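Local coordinates for protein Methylcobalamin\: coenzyme M methyltransferase (Methanosarcina mazei, PDB 4AY7) that transfers a methyl group from a methylated corrinoid to coenzyme M, using zinc as cofactor, in the methane-forming metabolism of an archaeon, at residues 153-159 with 208-214; 160-165 with 184-188; 275-279 with 313-319; 31-35 with 318-323; 57-63 with 132-136. One frame throughout, in Å; residues are numbered along the deposited sequence.

Contact 1 of 5, residues 153-159 with 208-214; sequences GMEGPVT and AIADPVA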
# COMPACT_ATOMS: atom_id res chain seq x y z
N GLY A 153 -0.20 -5.05 -2.82
CA GLY A 153 0.28 -3.69 -2.80
C GLY A 153 0.82 -3.25 -4.11
O GLY A 153 1.41 -4.07 -4.88
N MET A 154 0.66 -1.96 -4.42
CA MET A 154 1.22 -1.40 -5.63
C MET A 154 1.27 0.11 -5.53
O MET A 154 0.55 0.72 -4.75
CB MET A 154 0.41 -1.82 -6.85
CG MET A 154 -1.05 -1.48 -6.69
SD MET A 154 -2.16 -1.92 -8.06
CE MET A 154 -1.82 -0.57 -9.18
N GLU A 155 2.11 0.69 -6.33
CA GLU A 155 2.17 2.13 -6.58
C GLU A 155 0.89 2.57 -7.26
O GLU A 155 0.29 1.85 -8.04
CB GLU A 155 3.45 2.50 -7.41
CG GLU A 155 3.53 1.87 -8.76
CD GLU A 155 4.24 0.49 -8.75
OE1 GLU A 155 4.09 -0.30 -7.78
OE2 GLU A 155 4.89 0.17 -9.76
N GLY A 156 0.36 3.70 -6.81
CA GLY A 156 -0.94 4.18 -7.27
C GLY A 156 -0.78 5.02 -8.53
O GLY A 156 0.37 5.36 -8.93
N PRO A 157 -1.89 5.41 -9.15
CA PRO A 157 -1.77 6.01 -10.47
C PRO A 157 -1.05 7.34 -10.51
O PRO A 157 -0.40 7.65 -11.52
CB PRO A 157 -3.19 6.14 -10.96
CG PRO A 157 -4.09 5.86 -9.83
CD PRO A 157 -3.30 5.14 -8.77
N VAL A 158 -1.08 8.11 -9.43
CA VAL A 158 -0.40 9.38 -9.48
C VAL A 158 1.12 9.09 -9.56
O VAL A 158 1.86 9.66 -10.36
CB VAL A 158 -0.76 10.29 -8.33
CG1 VAL A 158 -0.04 11.63 -8.40
CG2 VAL A 158 -2.29 10.47 -8.32
N THR A 159 1.59 8.22 -8.68
CA THR A 159 3.00 7.86 -8.65
C THR A 159 3.45 7.17 -9.94
O THR A 159 4.55 7.44 -10.41
CB THR A 159 3.22 7.05 -7.36
OG1 THR A 159 2.94 7.94 -6.26
CG2 THR A 159 4.69 6.51 -7.20
N ALA A 208 -4.21 -2.56 -2.00
CA ALA A 208 -3.75 -1.37 -1.34
C ALA A 208 -2.75 -0.57 -2.15
O ALA A 208 -1.61 -1.05 -2.48
CB ALA A 208 -3.13 -1.75 -0.02
N ILE A 209 -3.13 0.65 -2.56
CA ILE A 209 -2.22 1.42 -3.33
C ILE A 209 -1.52 2.44 -2.48
O ILE A 209 -2.10 3.03 -1.58
CB ILE A 209 -2.88 2.07 -4.55
CG1 ILE A 209 -3.79 3.20 -4.17
CG2 ILE A 209 -3.59 0.99 -5.42
CD1 ILE A 209 -4.44 3.91 -5.36
N ALA A 210 -0.26 2.65 -2.77
CA ALA A 210 0.52 3.64 -2.09
C ALA A 210 0.82 4.71 -3.09
O ALA A 210 1.43 4.43 -4.12
CB ALA A 210 1.77 3.02 -1.48
N ASP A 211 0.41 5.94 -2.84
CA ASP A 211 0.56 6.94 -3.81
C ASP A 211 1.23 8.17 -3.25
O ASP A 211 0.62 9.21 -3.15
CB ASP A 211 -0.83 7.28 -4.41
CG ASP A 211 -0.77 7.55 -5.95
OD1 ASP A 211 0.33 7.91 -6.41
OD2 ASP A 211 -1.83 7.45 -6.67
N PRO A 212 2.51 8.08 -2.93
CA PRO A 212 3.17 9.21 -2.29
C PRO A 212 3.22 10.51 -3.09
O PRO A 212 3.26 11.55 -2.48
CB PRO A 212 4.57 8.67 -2.05
CG PRO A 212 4.75 7.59 -3.06
CD PRO A 212 3.39 6.93 -2.97
N VAL A 213 3.28 10.47 -4.42
CA VAL A 213 3.29 11.70 -5.24
C VAL A 213 1.99 12.55 -5.01
O VAL A 213 2.01 13.75 -5.22
CB VAL A 213 3.62 11.37 -6.74
CG1 VAL A 213 3.65 12.62 -7.63
CG2 VAL A 213 5.02 10.73 -6.83
N ALA A 214 0.91 11.92 -4.64
CA ALA A 214 -0.35 12.65 -4.41
C ALA A 214 -0.34 13.44 -3.08
O ALA A 214 -1.27 14.22 -2.81
CB ALA A 214 -1.52 11.66 -4.50

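Contact 2 of 5, residues 160-165 with 184-188; sequences VASDLV and ALDIA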
# COMPACT_ATOMS: atom_id res chain seq x y z
N VAL A 160 2.58 6.34 -10.54
CA VAL A 160 2.88 5.69 -11.81
C VAL A 160 3.02 6.75 -12.90
O VAL A 160 3.97 6.68 -13.67
CB VAL A 160 1.79 4.68 -12.26
CG1 VAL A 160 2.00 4.27 -13.70
CG2 VAL A 160 1.75 3.49 -11.31
N ALA A 161 2.14 7.75 -12.93
CA ALA A 161 2.23 8.77 -13.96
C ALA A 161 3.54 9.54 -13.81
O ALA A 161 4.24 9.81 -14.78
CB ALA A 161 1.08 9.74 -13.86
N SER A 162 3.85 9.89 -12.58
CA SER A 162 5.06 10.63 -12.23
C SER A 162 6.32 9.87 -12.62
O SER A 162 7.30 10.47 -13.14
CB SER A 162 5.07 10.89 -10.74
OG SER A 162 6.16 11.72 -10.42
N ASP A 163 6.30 8.56 -12.40
CA ASP A 163 7.44 7.71 -12.85
C ASP A 163 7.53 7.52 -14.38
O ASP A 163 8.69 7.38 -14.90
CB ASP A 163 7.46 6.35 -12.15
CG ASP A 163 7.80 6.45 -10.65
OD1 ASP A 163 8.54 7.37 -10.20
OD2 ASP A 163 7.43 5.52 -9.94
N LEU A 164 6.41 7.67 -15.11
CA LEU A 164 6.48 7.53 -16.56
C LEU A 164 7.27 8.71 -17.11
O LEU A 164 7.99 8.58 -18.10
CB LEU A 164 5.11 7.54 -17.20
CG LEU A 164 4.30 6.30 -16.94
CD1 LEU A 164 2.91 6.43 -17.55
CD2 LEU A 164 5.00 5.04 -17.38
N VAL A 165 7.09 9.89 -16.50
CA VAL A 165 7.58 11.14 -17.08
C VAL A 165 8.67 11.85 -16.27
O VAL A 165 9.25 12.84 -16.73
CB VAL A 165 6.39 12.11 -17.38
CG1 VAL A 165 5.31 11.37 -18.17
CG2 VAL A 165 5.79 12.68 -16.12
N ALA A 184 -0.78 11.61 -19.17
CA ALA A 184 -0.01 10.66 -18.35
C ALA A 184 -0.82 9.98 -17.25
O ALA A 184 -0.72 8.76 -17.01
CB ALA A 184 1.21 11.37 -17.76
N LEU A 185 -1.59 10.79 -16.53
CA LEU A 185 -2.50 10.30 -15.51
C LEU A 185 -3.46 9.30 -16.10
O LEU A 185 -3.63 8.25 -15.54
CB LEU A 185 -3.25 11.46 -14.89
CG LEU A 185 -2.36 12.33 -13.99
CD1 LEU A 185 -3.06 13.64 -13.62
CD2 LEU A 185 -2.04 11.56 -12.72
N ASP A 186 -3.98 9.54 -17.30
CA ASP A 186 -4.88 8.60 -17.90
C ASP A 186 -4.25 7.28 -18.28
O ASP A 186 -4.83 6.22 -18.04
CB ASP A 186 -5.62 9.23 -19.13
CG ASP A 186 -6.68 10.32 -18.68
OD1 ASP A 186 -6.99 10.41 -17.46
OD2 ASP A 186 -7.11 11.11 -19.54
N ILE A 187 -3.06 7.31 -18.87
CA ILE A 187 -2.35 6.07 -19.18
C ILE A 187 -1.99 5.34 -17.88
O ILE A 187 -2.19 4.11 -17.79
CB ILE A 187 -1.04 6.34 -19.95
CG1 ILE A 187 -1.35 6.98 -21.33
CG2 ILE A 187 -0.25 5.06 -20.13
CD1 ILE A 187 -0.22 7.80 -21.92
N ALA A 188 -1.43 6.08 -16.89
CA ALA A 188 -1.09 5.50 -15.58
C ALA A 188 -2.32 4.85 -14.94
O ALA A 188 -2.17 3.74 -14.43
CB ALA A 188 -0.50 6.55 -14.61

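Contact 3 of 5, residues 275-279 with 313-319; sequences AKKGK and ALEGGID. With MG (magnesium ion), chain D.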
# COMPACT_ATOMS: atom_id res chain seq x y z
N ALA A 275 -6.04 8.97 15.60
CA ALA A 275 -7.07 8.25 14.88
C ALA A 275 -8.47 8.93 15.11
O ALA A 275 -9.29 9.08 14.17
CB ALA A 275 -7.08 6.79 15.34
N LYS A 276 -8.74 9.37 16.33
CA LYS A 276 -9.99 10.00 16.67
C LYS A 276 -10.22 11.22 15.76
O LYS A 276 -11.32 11.38 15.21
CB LYS A 276 -9.99 10.36 18.15
CG LYS A 276 -11.29 11.04 18.63
CD LYS A 276 -11.05 11.76 19.95
CE LYS A 276 -12.05 12.91 20.19
NZ LYS A 276 -11.45 14.28 19.98
N LYS A 277 -9.15 11.98 15.51
CA LYS A 277 -9.28 13.17 14.75
C LYS A 277 -9.54 12.77 13.27
O LYS A 277 -10.47 13.30 12.57
CB LYS A 277 -8.06 14.05 14.90
CG LYS A 277 -8.08 15.23 13.96
CD LYS A 277 -6.76 16.02 13.97
CE LYS A 277 -7.08 17.52 13.72
NZ LYS A 277 -5.97 18.37 13.17
N GLY A 278 -8.73 11.82 12.78
CA GLY A 278 -8.94 11.33 11.43
C GLY A 278 -10.37 10.84 11.19
O GLY A 278 -10.97 11.11 10.11
N LYS A 279 -10.93 10.11 12.16
CA LYS A 279 -12.30 9.55 12.03
C LYS A 279 -13.32 10.68 11.96
O LYS A 279 -14.33 10.56 11.26
CB LYS A 279 -12.63 8.53 13.14
CG LYS A 279 -11.82 7.25 13.07
CD LYS A 279 -12.29 6.29 11.95
CE LYS A 279 -13.59 5.65 12.41
NZ LYS A 279 -14.14 4.75 11.39
N ALA A 313 -4.85 4.24 19.25
CA ALA A 313 -5.57 4.09 18.01
C ALA A 313 -6.86 3.26 18.12
O ALA A 313 -7.93 3.66 17.61
CB ALA A 313 -4.65 3.53 16.94
N LEU A 314 -6.80 2.15 18.86
CA LEU A 314 -7.97 1.35 19.08
C LEU A 314 -9.06 2.14 19.82
O LEU A 314 -10.22 2.11 19.40
CB LEU A 314 -7.64 0.06 19.84
CG LEU A 314 -6.75 -0.92 19.06
CD1 LEU A 314 -6.17 -2.00 19.99
CD2 LEU A 314 -7.63 -1.52 18.00
N GLU A 315 -8.67 2.85 20.87
CA GLU A 315 -9.64 3.65 21.64
C GLU A 315 -10.25 4.78 20.82
O GLU A 315 -11.44 5.15 20.99
CB GLU A 315 -8.92 4.22 22.88
CG GLU A 315 -8.59 3.10 23.84
CD GLU A 315 -7.96 3.63 25.09
OE1 GLU A 315 -7.30 4.71 24.93
OE2 GLU A 315 -8.10 2.95 26.14
N GLY A 316 -9.46 5.24 19.86
CA GLY A 316 -9.75 6.32 18.96
C GLY A 316 -10.63 5.90 17.83
O GLY A 316 -11.06 6.76 17.03
N GLY A 317 -10.86 4.61 17.71
CA GLY A 317 -11.75 4.07 16.69
C GLY A 317 -11.19 3.61 15.35
O GLY A 317 -11.94 3.46 14.37
N ILE A 318 -9.86 3.40 15.28
CA ILE A 318 -9.26 2.83 14.09
C ILE A 318 -10.01 1.58 13.67
O ILE A 318 -10.50 0.83 14.52
CB ILE A 318 -7.77 2.52 14.35
CG1 ILE A 318 -7.00 2.64 13.06
CG2 ILE A 318 -7.53 1.13 15.02
CD1 ILE A 318 -6.74 4.10 12.63
N ASP A 319 -10.18 1.39 12.37
CA ASP A 319 -10.92 0.29 11.85
C ASP A 319 -10.12 -0.96 11.63
O ASP A 319 -10.65 -2.08 11.72
CB ASP A 319 -11.65 0.74 10.60
CG ASP A 319 -12.57 1.91 10.88
OD1 ASP A 319 -13.54 1.67 11.61
OD2 ASP A 319 -12.31 3.07 10.50
MG MG D . -15.28 1.60 12.94
O HOH W 1 -14.62 2.49 14.70
O HOH W 2 -15.16 -0.39 13.36

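Contact 4 of 5, residues 31-35 with 318-323; sequences VPVCS and IDVLAP. With MG (magnesium ion), chain D.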
# COMPACT_ATOMS: atom_id res chain seq x y z
N VAL A 31 -11.27 -5.43 16.10
CA VAL A 31 -10.48 -4.77 15.04
C VAL A 31 -9.37 -5.75 14.56
O VAL A 31 -8.64 -6.31 15.40
CB VAL A 31 -9.86 -3.49 15.60
CG1 VAL A 31 -8.85 -2.87 14.63
CG2 VAL A 31 -10.97 -2.49 16.04
N PRO A 32 -9.31 -6.05 13.24
CA PRO A 32 -8.18 -6.88 12.71
C PRO A 32 -6.91 -6.12 12.83
O PRO A 32 -6.93 -4.86 12.81
CB PRO A 32 -8.50 -7.02 11.24
CG PRO A 32 -9.40 -5.92 10.94
CD PRO A 32 -10.13 -5.50 12.16
N VAL A 33 -5.81 -6.86 12.97
CA VAL A 33 -4.48 -6.26 13.05
C VAL A 33 -3.67 -6.82 11.93
O VAL A 33 -3.48 -8.03 11.84
CB VAL A 33 -3.81 -6.43 14.40
CG1 VAL A 33 -3.77 -7.90 14.85
CG2 VAL A 33 -2.45 -5.74 14.42
N CYS A 34 -3.24 -5.93 11.07
CA CYS A 34 -2.41 -6.36 9.92
C CYS A 34 -1.70 -5.19 9.32
O CYS A 34 -1.76 -4.10 9.88
CB CYS A 34 -3.24 -7.06 8.88
SG CYS A 34 -4.33 -5.97 8.03
N SER A 35 -0.96 -5.43 8.22
CA SER A 35 -0.34 -4.33 7.46
C SER A 35 -0.82 -4.33 6.05
O SER A 35 -0.92 -5.40 5.42
CB SER A 35 1.18 -4.46 7.53
OG SER A 35 1.76 -3.29 6.98
N ILE A 318 -9.86 3.40 15.28
CA ILE A 318 -9.26 2.83 14.09
C ILE A 318 -10.01 1.58 13.67
O ILE A 318 -10.50 0.83 14.52
CB ILE A 318 -7.77 2.52 14.35
CG1 ILE A 318 -7.00 2.64 13.06
CG2 ILE A 318 -7.53 1.13 15.02
CD1 ILE A 318 -6.74 4.10 12.63
N ASP A 319 -10.18 1.39 12.37
CA ASP A 319 -10.92 0.29 11.85
C ASP A 319 -10.12 -0.96 11.63
O ASP A 319 -10.65 -2.08 11.72
CB ASP A 319 -11.65 0.74 10.60
CG ASP A 319 -12.57 1.91 10.88
OD1 ASP A 319 -13.54 1.67 11.61
OD2 ASP A 319 -12.31 3.07 10.50
N VAL A 320 -8.89 -0.77 11.24
CA VAL A 320 -7.90 -1.82 11.03
C VAL A 320 -6.58 -1.33 11.66
O VAL A 320 -6.06 -0.26 11.27
CB VAL A 320 -7.63 -2.15 9.56
CG1 VAL A 320 -6.41 -3.08 9.44
CG2 VAL A 320 -8.90 -2.77 8.88
N LEU A 321 -6.12 -2.03 12.68
CA LEU A 321 -4.89 -1.60 13.39
C LEU A 321 -3.70 -2.02 12.55
O LEU A 321 -3.58 -3.20 12.14
CB LEU A 321 -4.79 -2.22 14.75
CG LEU A 321 -3.56 -1.97 15.62
CD1 LEU A 321 -3.47 -0.47 15.85
CD2 LEU A 321 -3.46 -2.77 16.92
N ALA A 322 -2.83 -1.05 12.28
CA ALA A 322 -1.70 -1.30 11.33
C ALA A 322 -0.60 -0.27 11.49
O ALA A 322 -0.85 0.79 12.04
CB ALA A 322 -2.23 -1.30 9.87
N PRO A 323 0.62 -0.54 10.91
CA PRO A 323 1.65 0.47 10.82
C PRO A 323 1.13 1.68 10.02
O PRO A 323 0.37 1.52 9.06
CB PRO A 323 2.78 -0.26 10.09
CG PRO A 323 2.53 -1.71 10.39
CD PRO A 323 1.06 -1.84 10.37
MG MG D . -15.28 1.60 12.94
O HOH W 3 0.05 -0.75 7.19
O HOH W 2 -15.16 -0.39 13.36
O HOH W 1 -14.62 2.49 14.70

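Contact 5 of 5, residues 57-63 with 132-136; sequences TNPELMA and VVLEA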
# COMPACT_ATOMS: atom_id res chain seq x y z
N THR A 57 12.57 -10.68 -7.04
CA THR A 57 12.69 -11.24 -8.41
C THR A 57 12.32 -12.73 -8.51
O THR A 57 12.13 -13.27 -9.59
CB THR A 57 14.13 -11.01 -8.94
OG1 THR A 57 15.12 -11.70 -8.12
CG2 THR A 57 14.51 -9.52 -8.88
N ASN A 58 12.25 -13.43 -7.39
CA ASN A 58 11.98 -14.86 -7.40
C ASN A 58 10.63 -15.07 -6.67
O ASN A 58 10.56 -14.75 -5.49
CB ASN A 58 13.07 -15.50 -6.57
CG ASN A 58 12.96 -17.02 -6.45
OD1 ASN A 58 11.94 -17.59 -6.14
ND2 ASN A 58 14.10 -17.68 -6.65
N PRO A 59 9.62 -15.66 -7.33
CA PRO A 59 8.30 -15.75 -6.68
C PRO A 59 8.28 -16.57 -5.42
O PRO A 59 7.51 -16.27 -4.51
CB PRO A 59 7.39 -16.44 -7.72
CG PRO A 59 8.34 -17.17 -8.61
CD PRO A 59 9.58 -16.26 -8.69
N GLU A 60 9.09 -17.62 -5.40
CA GLU A 60 9.12 -18.49 -4.22
C GLU A 60 9.71 -17.78 -3.02
O GLU A 60 9.17 -17.87 -1.94
CB GLU A 60 9.85 -19.78 -4.48
CG GLU A 60 9.18 -20.63 -5.53
CD GLU A 60 8.07 -21.53 -5.02
OE1 GLU A 60 7.63 -21.48 -3.80
OE2 GLU A 60 7.56 -22.27 -5.88
N LEU A 61 10.79 -17.05 -3.19
CA LEU A 61 11.32 -16.24 -2.08
C LEU A 61 10.41 -15.07 -1.67
O LEU A 61 10.30 -14.75 -0.47
CB LEU A 61 12.76 -15.78 -2.35
CG LEU A 61 13.81 -16.84 -2.59
CD1 LEU A 61 15.10 -16.15 -3.07
CD2 LEU A 61 14.03 -17.74 -1.34
N MET A 62 9.76 -14.44 -2.65
CA MET A 62 8.77 -13.41 -2.36
C MET A 62 7.65 -14.02 -1.45
O MET A 62 7.28 -13.42 -0.39
CB MET A 62 8.19 -12.86 -3.66
CG MET A 62 7.21 -11.70 -3.48
SD MET A 62 6.62 -10.97 -4.99
CE MET A 62 8.05 -9.95 -5.47
N ALA A 63 7.12 -15.17 -1.84
CA ALA A 63 6.12 -15.87 -1.07
C ALA A 63 6.65 -16.16 0.36
O ALA A 63 6.00 -15.86 1.37
CB ALA A 63 5.72 -17.14 -1.77
N VAL A 132 6.05 -12.39 -11.57
CA VAL A 132 6.57 -12.83 -10.27
C VAL A 132 5.51 -12.60 -9.16
O VAL A 132 5.25 -13.51 -8.34
CB VAL A 132 7.84 -12.06 -9.87
CG1 VAL A 132 8.38 -12.60 -8.58
CG2 VAL A 132 8.97 -12.27 -10.90
N VAL A 133 4.91 -11.40 -9.16
CA VAL A 133 3.90 -11.06 -8.18
C VAL A 133 2.66 -11.94 -8.32
O VAL A 133 2.19 -12.49 -7.32
CB VAL A 133 3.48 -9.59 -8.29
CG1 VAL A 133 2.32 -9.32 -7.30
CG2 VAL A 133 4.69 -8.71 -7.93
N LEU A 134 2.20 -12.18 -9.54
CA LEU A 134 1.01 -13.02 -9.71
C LEU A 134 1.27 -14.44 -9.27
O LEU A 134 0.46 -15.07 -8.63
CB LEU A 134 0.50 -12.96 -11.16
CG LEU A 134 0.15 -11.53 -11.65
CD1 LEU A 134 -0.43 -11.61 -13.05
CD2 LEU A 134 -0.85 -10.78 -10.70
N GLU A 135 2.41 -14.96 -9.61
CA GLU A 135 2.75 -16.28 -9.18
C GLU A 135 2.93 -16.38 -7.64
O GLU A 135 2.58 -17.39 -7.06
CB GLU A 135 3.98 -16.75 -9.93
CG GLU A 135 4.54 -18.06 -9.42
CD GLU A 135 3.72 -19.28 -9.87
OE1 GLU A 135 2.63 -19.15 -10.53
OE2 GLU A 135 4.25 -20.40 -9.63
N ALA A 136 3.48 -15.36 -7.01
CA ALA A 136 3.69 -15.39 -5.55
C ALA A 136 2.35 -15.37 -4.80
O ALA A 136 2.18 -16.08 -3.82
CB ALA A 136 4.62 -14.27 -5.06

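Contact 1 of 5, residues 153-159 with 208-214
Two apolar patches form the centre of the contact. In the first, between the strands and the covering helices 178-202 and 221-238, I209 meets M154 (M154 CG to I209 CG2, 3.8 Å) and, through I209 CD1, P157 CD at 3.8 Å. Further along, V158 CG1 lies 3.9 Å from V213 CG1. The axes of strands 153-155 and 208-210 approach to 4.7 Å, at 33°, and their parallel pairing is defined by three backbone hydrogen bonds: M154 N to A208 O at 3.1 Å, A210 N to M154 O at 2.9 Å and G156 N to A210 O at 3.0 Å. Beyond the strands, the D211 carboxylate accepts from the opening turn of helix 157-165: V158 N to D211 OD2 is 2.9 Å and T159 N to D211 OD1 2.6 Å. T159 OG1 also donates to D211 OD1 (2.6 Å) and accepts from V213 N (3.1 Å). With the P212 side chain about 6 Å from the zinc ion, this is the C-terminal rim of adjacent TIM-barrel strands, beside the metal site.

Contact 2 of 5, residues 160-165 with 184-188
Both helices belong to the connection of a beta-alpha-beta crossover in the TIM barrel: helix 157-165 follows strand 150-155, and helix 178-202 leads into the neighbouring parallel strand 206-210. Their short segments cross steeply, at 115°, with axes 8.4 Å apart, and 262 Å² is buried without any hydrogen bond between them, so the contact is apolar packing. A184 begins it. Its CB lies 4.1 Å from V165 CG1 and 4.2 Å from A161 CB, while its backbone is also covered, A161 CB standing 3.8 Å from A184 O. L185 starts off in another direction, its CA-to-CB bond pointing away, yet L185 CD2 comes to 3.8 Å from A161 CB; the same side chain touches F227 and L228 of helix 221-238 and so links a third helix to the pair. I187 is set sideways and adds a marginal contact, I187 CG2 to L164 CD1 at 4.3 Å. One turn after A184 comes A188, where the backbones are closest, with A161 CA and A188 CA 4.9 Å apart. Such a close approach is favoured by small side chains, and alanine occupies both positions. The methyl of A188 fits against the first turn of segment 160-165: A188 CB is 3.5 Å from V160 CG1, 3.6 Å from A161 CB and 3.4 Å from A161 N.

Contact 3 of 5, residues 275-279 with 313-319
A magnesium site lies beside this junction, where a Schellman motif at G317 closes the C-terminal end of helix 303-315 and meets the start of helix 275-282. The evidence for the motif is the positive phi of G317 (94°) together with two backward bonds, I318 N to A313 O at 3.0 Å and G317 N to L314 O at 3.1 Å; a side chain at G317 would jam against the preceding carbonyl oxygen. G316 lets the segments come close. G316 CA and K276 CA are 4.3 Å apart, K276 CA makes a CA-H...O contact with G316 O at 3.4 Å, and a CB on G316 would lie tight against K276 N and A275 CB. Next to this close approach, A275 CB packs on I318 CD1 at 3.8 Å. K279 reaches across G317, with K279 CE 3.4 Å from G317 O, and its ammonium forms a salt bridge with D319: K279 NZ to D319 OD2 is 2.6 Å, whereas K279 NZ to D319 OD1, at 3.1 Å, is weak. The D319 OD1 atom binds the magnesium ion at 2.2 Å, and water 1, on the metal at 2.1 Å, donates to G317 O at 2.9 Å. L288 N, on strand 287-292, is a further donor to D319 OD2. One carboxylate thus serves two cationic partners, OD2 taking the stronger lysine bond and OD1 the metal, which implies an electrostatic tie between the helix and the loop.

Contact 4 of 5, residues 31-35 with 318-323
L321, V31 and C34 bury the most surface here, 61, 58 and 47 Å² of a total of 406 Å². L321 makes both backbone hydrogen bonds: L321 N donates to P32 O (2.9 Å, 150°) and L321 O accepts from C34 N (3.0 Å, 156°). This bridges V33 and L321, whose CA atoms are 4.7 Å apart, and the bonding of L321 to the residues before and after V33 is that of a parallel bridge. V33 CA adds a CA-H...O contact to L321 O at 3.3 Å, and V33 CG2 packs on L321 CD2 at 4.0 Å. V31 extends the apolar contact toward the start of segment 318-323; V31 CG1 is 4.1 Å from L321 CB and 4.2 Å from I318 CG2. At C34, the SG atom rests 3.8 Å from V320 CG1, while P32 CG meets V320 CG2 at 3.8 Å. Because V33 also has a backbone hydrogen bond with E76, just before strand 78-80, segment 31-35 probably helps close the TIM barrel between its outermost strands. At the end of the segment, where the P323 side chain is about 9 Å from the zinc ion, water 3 donates to S35 OG at 3.1 Å and P323 O at 3.0 Å; T37 O is another polar partner of S35 OG. Across the segments the direct polar bonds are all backbone and the side-chain contacts apolar, so the pairing rests on main-chain geometry and complementary packing, not on charge.

Contact 5 of 5, residues 57-63 with 132-136
V132, which has 79 Å² covered, lies against the beginning of helix 59-71: V132 CG1 is 3.5 Å from P59 N and 3.9 Å from P59 CD, and V132 CG2 is 3.6 Å from T57 O. P59 in turn stands over the next turn of the partner helix, with P59 CB 3.7 Å from E135 CG and P59 O 3.6 Å from A136 CB. The P59 and A136 CA atoms are 4.8 Å apart, an approach favoured by the small alanine. M62, one turn on, fills the space beside A136; M62 SD is 3.9 Å from A136 CB and 4.2 Å from V133 CG2, while M62 CE is 4.1 Å from V132 CG1. No hydrogen bond crosses the interface. The polar work is local: N58, at the N-cap, accepts through OD1 from L61 N (3.2 Å, 163°) and, weakly, from E60 N at 2.9 Å, which satisfies amides in the first turn. V133 also touches Y195 and M199 of helix 178-202. The segment axes pass 8.5 Å apart at 55°. The two helices precede the adjacent parallel strands 78-80 and 150-155, and this is the helix-on-helix packing of a TIM barrel's outer layer.

How the contacts relate
The contacts form two touching pairs and one separate member. Contacts 1 and 2 share helix 157-165; their centres are 11 Å apart, and P157 O meets A188 CB at 3.3 Å. The centres of contacts 3 and 4 are also 11 Å apart; these two share I318 and D319, and meet where L314 CD2 packs on V31 CB at 3.8 Å. The zinc site of H246, C248 and C325 relates the pairs: the side chain of P212 in contact 1 is about 6 Å from the ion and that of P323 in contact 4 about 9 Å. Contact 5 touches none of the others; its nearest atoms are about 6 Å from contact 1, with the M62 side chain about 10 Å from that of coenzyme M-binding Q38.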